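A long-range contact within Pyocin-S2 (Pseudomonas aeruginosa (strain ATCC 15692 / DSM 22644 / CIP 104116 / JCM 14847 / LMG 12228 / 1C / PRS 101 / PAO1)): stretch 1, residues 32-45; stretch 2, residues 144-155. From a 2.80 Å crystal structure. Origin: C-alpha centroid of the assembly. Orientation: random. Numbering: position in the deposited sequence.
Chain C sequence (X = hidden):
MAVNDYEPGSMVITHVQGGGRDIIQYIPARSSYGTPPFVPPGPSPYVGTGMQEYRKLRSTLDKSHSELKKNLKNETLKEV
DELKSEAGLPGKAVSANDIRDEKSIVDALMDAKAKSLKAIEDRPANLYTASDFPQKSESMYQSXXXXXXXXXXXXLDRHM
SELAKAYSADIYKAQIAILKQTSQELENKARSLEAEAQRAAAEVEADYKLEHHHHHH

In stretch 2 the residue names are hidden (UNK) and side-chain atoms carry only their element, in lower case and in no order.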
# COMPACT_ATOMS: atom_id res chain seq x y z
N SER C 32 12.58 25.34 6.05
CA SER C 32 13.45 24.27 6.52
C SER C 32 12.90 22.91 6.04
O SER C 32 13.39 21.86 6.44
CB SER C 32 13.54 24.29 8.04
OG SER C 32 14.26 23.16 8.52
N TYR C 33 11.90 22.96 5.17
CA TYR C 33 11.20 21.79 4.64
C TYR C 33 11.70 21.42 3.25
O TYR C 33 11.07 20.64 2.53
CB TYR C 33 9.69 22.08 4.62
CG TYR C 33 8.81 21.04 3.93
CD1 TYR C 33 8.38 19.91 4.61
CD2 TYR C 33 8.43 21.20 2.61
CE1 TYR C 33 7.58 18.97 3.98
CE2 TYR C 33 7.64 20.26 1.98
CZ TYR C 33 7.22 19.15 2.67
OH TYR C 33 6.43 18.22 2.04
N GLY C 34 12.87 21.93 2.87
CA GLY C 34 13.39 21.68 1.54
C GLY C 34 13.56 20.21 1.24
O GLY C 34 13.22 19.78 0.14
N THR C 35 14.06 19.44 2.20
CA THR C 35 14.20 18.01 1.99
C THR C 35 13.45 17.25 3.09
O THR C 35 13.71 17.46 4.27
CB THR C 35 15.67 17.57 1.93
OG1 THR C 35 15.78 16.33 1.23
CG2 THR C 35 16.24 17.42 3.33
N PRO C 36 12.54 16.35 2.69
CA PRO C 36 11.73 15.52 3.57
C PRO C 36 12.21 14.09 3.47
O PRO C 36 12.42 13.60 2.36
CB PRO C 36 10.34 15.64 2.95
CG PRO C 36 10.59 15.91 1.50
CD PRO C 36 12.04 16.29 1.31
N PRO C 37 12.39 13.41 4.61
CA PRO C 37 12.90 12.04 4.48
C PRO C 37 11.99 11.09 3.72
O PRO C 37 12.46 10.35 2.87
CB PRO C 37 13.04 11.59 5.93
CG PRO C 37 12.05 12.40 6.69
CD PRO C 37 12.02 13.73 6.00
N PHE C 38 10.70 11.14 4.02
CA PHE C 38 9.74 10.24 3.39
C PHE C 38 8.52 10.98 2.87
O PHE C 38 8.00 11.86 3.54
CB PHE C 38 9.35 9.16 4.40
CG PHE C 38 8.08 8.43 4.06
CD1 PHE C 38 6.86 8.89 4.50
CD2 PHE C 38 8.12 7.26 3.32
CE1 PHE C 38 5.70 8.22 4.20
CE2 PHE C 38 6.96 6.58 3.01
CZ PHE C 38 5.75 7.06 3.45
N VAL C 39 8.08 10.62 1.67
CA VAL C 39 6.90 11.22 1.08
C VAL C 39 5.88 10.12 0.86
O VAL C 39 6.20 9.10 0.26
CB VAL C 39 7.22 11.89 -0.26
CG1 VAL C 39 5.96 12.52 -0.84
CG2 VAL C 39 8.31 12.93 -0.08
N PRO C 40 4.65 10.32 1.34
CA PRO C 40 3.62 9.29 1.20
C PRO C 40 3.28 8.94 -0.25
O PRO C 40 3.03 9.84 -1.09
CB PRO C 40 2.43 9.86 1.98
CG PRO C 40 3.03 10.78 2.96
CD PRO C 40 4.15 11.42 2.19
N PRO C 41 3.26 7.62 -0.55
CA PRO C 41 2.89 7.19 -1.90
C PRO C 41 1.38 7.50 -2.10
O PRO C 41 0.64 7.65 -1.11
CB PRO C 41 3.14 5.68 -1.88
CG PRO C 41 3.92 5.40 -0.62
CD PRO C 41 3.55 6.47 0.33
N GLY C 42 0.98 7.59 -3.34
CA GLY C 42 -0.41 7.88 -3.69
C GLY C 42 -0.69 9.32 -4.05
O GLY C 42 0.20 10.18 -3.91
N PRO C 43 -1.95 9.63 -4.51
CA PRO C 43 -2.29 11.00 -4.95
C PRO C 43 -1.93 12.15 -4.00
O PRO C 43 -2.20 12.09 -2.79
CB PRO C 43 -3.81 10.94 -5.21
CG PRO C 43 -4.27 9.66 -4.67
CD PRO C 43 -3.10 8.73 -4.72
N SER C 44 -1.32 13.21 -4.58
CA SER C 44 -0.90 14.44 -3.89
C SER C 44 -2.08 15.37 -3.69
O SER C 44 -2.75 15.69 -4.68
CB SER C 44 0.18 15.14 -4.71
OG SER C 44 0.50 16.43 -4.21
N PRO C 45 -2.36 15.85 -2.45
CA PRO C 45 -3.49 16.78 -2.26
C PRO C 45 -3.17 18.27 -2.60
O PRO C 45 -4.08 19.12 -2.60
CB PRO C 45 -3.84 16.60 -0.78
CG PRO C 45 -2.78 15.74 -0.18
CD PRO C 45 -1.70 15.56 -1.17
N UNK C 144 6.84 18.70 -11.61
CA UNK C 144 7.52 18.63 -10.32
C UNK C 144 6.54 18.30 -9.20
O UNK C 144 6.87 17.48 -8.36
c UNK C 144 9.57 20.02 -10.77
o UNK C 144 9.65 22.39 -10.95
n UNK C 144 11.48 21.34 -10.21
c UNK C 144 10.23 21.35 -10.64
c UNK C 144 8.26 19.93 -10.02
N UNK C 145 5.32 18.90 -9.21
CA UNK C 145 4.27 18.61 -8.21
C UNK C 145 3.80 17.16 -8.30
O UNK C 145 3.69 16.48 -7.27
c UNK C 145 1.91 21.76 -7.90
c UNK C 145 3.24 21.08 -8.00
c UNK C 145 3.06 19.57 -8.34
c UNK C 145 3.98 21.30 -6.70
N UNK C 146 3.54 16.68 -9.53
CA UNK C 146 3.09 15.31 -9.86
C UNK C 146 4.15 14.25 -9.52
O UNK C 146 3.82 13.23 -8.92
c UNK C 146 1.33 15.94 -11.69
c UNK C 146 0.13 15.10 -11.39
c UNK C 146 1.29 16.29 -13.15
c UNK C 146 2.64 15.22 -11.33
N UNK C 147 5.43 14.52 -9.85
CA UNK C 147 6.57 13.64 -9.57
C UNK C 147 6.94 13.58 -8.09
O UNK C 147 7.19 12.49 -7.60
c UNK C 147 7.78 14.08 -10.37
N UNK C 148 6.99 14.74 -7.39
CA UNK C 148 7.38 14.79 -5.98
C UNK C 148 6.30 14.42 -4.98
O UNK C 148 6.63 14.00 -3.89
o UNK C 148 7.00 17.20 -5.72
c UNK C 148 7.96 16.16 -5.63
N UNK C 149 5.02 14.63 -5.33
CA UNK C 149 3.83 14.41 -4.47
C UNK C 149 3.86 15.26 -3.20
O UNK C 149 3.00 15.09 -2.33
c UNK C 149 5.89 9.87 -4.04
n UNK C 149 6.77 9.56 -3.10
c UNK C 149 3.59 12.93 -4.10
c UNK C 149 3.66 11.93 -5.21
c UNK C 149 3.58 10.51 -4.68
n UNK C 149 6.28 9.88 -5.31
n UNK C 149 4.64 10.18 -3.72
N UNK C 150 4.84 16.17 -3.08
CA UNK C 150 5.00 17.04 -1.92
C UNK C 150 4.43 18.44 -2.11
O UNK C 150 3.89 18.77 -3.18
n UNK C 150 11.30 17.66 -1.93
c UNK C 150 8.90 17.17 -1.89
c UNK C 150 7.51 17.56 -2.40
c UNK C 150 10.01 17.88 -2.61
c UNK C 150 6.46 17.08 -1.42
N UNK C 151 4.48 19.24 -1.03
CA UNK C 151 3.97 20.59 -0.94
C UNK C 151 4.58 21.54 -1.97
O UNK C 151 5.80 21.55 -2.15
c UNK C 151 2.23 24.94 1.03
c UNK C 151 2.08 22.57 0.65
c UNK C 151 4.21 23.60 0.92
c UNK C 151 4.13 21.12 0.49
c UNK C 151 3.46 22.46 0.70
c UNK C 151 3.60 24.84 1.10
c UNK C 151 1.47 23.81 0.82
N UNK C 152 3.71 22.33 -2.63
CA UNK C 152 4.02 23.26 -3.71
C UNK C 152 4.96 24.39 -3.33
O UNK C 152 5.78 24.77 -4.16
c UNK C 152 0.72 23.90 -2.85
c UNK C 152 1.04 26.63 -2.42
c UNK C 152 -0.19 24.60 -2.05
c UNK C 152 1.92 25.93 -3.25
o UNK C 152 -0.90 26.63 -1.02
c UNK C 152 2.75 23.81 -4.36
c UNK C 152 1.80 24.56 -3.44
c UNK C 152 -0.01 25.95 -1.82
N UNK C 153 4.85 24.89 -2.10
CA UNK C 153 5.63 25.99 -1.54
C UNK C 153 7.04 26.25 -2.05
O UNK C 153 7.33 27.36 -2.50
N UNK C 154 7.93 25.23 -1.97
CA UNK C 154 9.33 25.35 -2.40
C UNK C 154 9.47 25.53 -3.91
O UNK C 154 10.32 26.31 -4.36
c UNK C 154 10.21 24.19 -1.88
o UNK C 154 11.48 21.38 -1.39
c UNK C 154 9.95 22.82 -2.51
o UNK C 154 9.33 20.88 -1.27
c UNK C 154 10.28 21.61 -1.66
N UNK C 155 8.63 24.83 -4.69
CA UNK C 155 8.63 24.85 -6.15
C UNK C 155 8.17 26.19 -6.66
O UNK C 155 8.86 26.78 -7.52
c UNK C 155 9.31 21.78 -6.83
c UNK C 155 8.17 22.37 -6.29
c UNK C 155 9.75 20.53 -6.40
c UNK C 155 7.48 21.69 -5.28
c UNK C 155 7.73 23.74 -6.72
c UNK C 155 9.04 19.85 -5.42
c UNK C 155 7.92 20.43 -4.86

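Position 144 carries three carbons, the third bearing one oxygen and one nitrogen: an amide, out of reach of stretch 1, so Gln144. Positions 145 and 146 each hold four carbons forked at the second, which makes them Leu145 and Leu146; both sit on the helix; Leu145 only grazes stretch 1, its backbone O 4.4 Å from Ser44 OG, and Leu146 makes no contact with it. Position 147 has a single carbon and touches nothing across the gap: Ala147. At position 148 one carbon leads to one oxygen. That oxygen lies 2.7 Å from Gln144 O and donates to it, turning back on its own helix, as Ser148 OG can. Its backbone still matters, because Ser148 O rests 3.5 Å from Val39 CG1.

Position 149 leaves the helix with positive phi. Its side chain runs through three carbons and a nitrogen to a carbon carrying two more nitrogens, a guanidinium lying among the carbonyls of Val39, Pro40 and Gly42. This is Arg149. Arg149 NE donates to Pro40 O at 3.1 Å, and Arg149 NH2 makes a weak bond to Val39 O at 3.4 Å. Gly42 O is 3.5 Å from Arg149 CD, near the guanidinium plane.

Position 150 has four carbons in a row ending in nitrogen, that nitrogen 3.6 Å from Pro36 CD: Lys150, whose NZ also lies 3.5 Å from Gly34 O. Position 151 is one carbon and a six-carbon ring, Phe151. Its CB packs 3.9 Å from Tyr33 CE2, while the ring leads away. Position 152 adds an oxygen to such a ring and points away: Tyr152. Position 153 has no side-chain atoms, hence Gly153; a CB here would come within 2.6 Å of Phe151 CE2. Position 154 has three carbons, the third carrying two oxygens, one of them close to Gly34: Glu154. Glu154 OE2 stands 2.8 Å from Gly34 O, a meeting of two acceptors rather than a hydrogen bond. A long salt bridge of 3.8 Å joins Glu154 OE2 to Lys150 NZ. Position 155, one carbon and a six-carbon ring, is Phe155, which does not reach stretch 1.

The contact works by letting an irregular, proline-rich segment offer backbone carbonyls to one arginine placed where a helix ends. Prolines lack an amide hydrogen, but their carbonyls remain good acceptors, and Arg149 uses that at Pro40. Ser44 OG returns a weak bond to Arg149 O at 3.4 Å, so backbone and side chain of one residue are both held. At the other end, Tyr33 supplies apolar packing against Phe151 CB.

Stretch 2 144-155: QLLASRKFYGEF
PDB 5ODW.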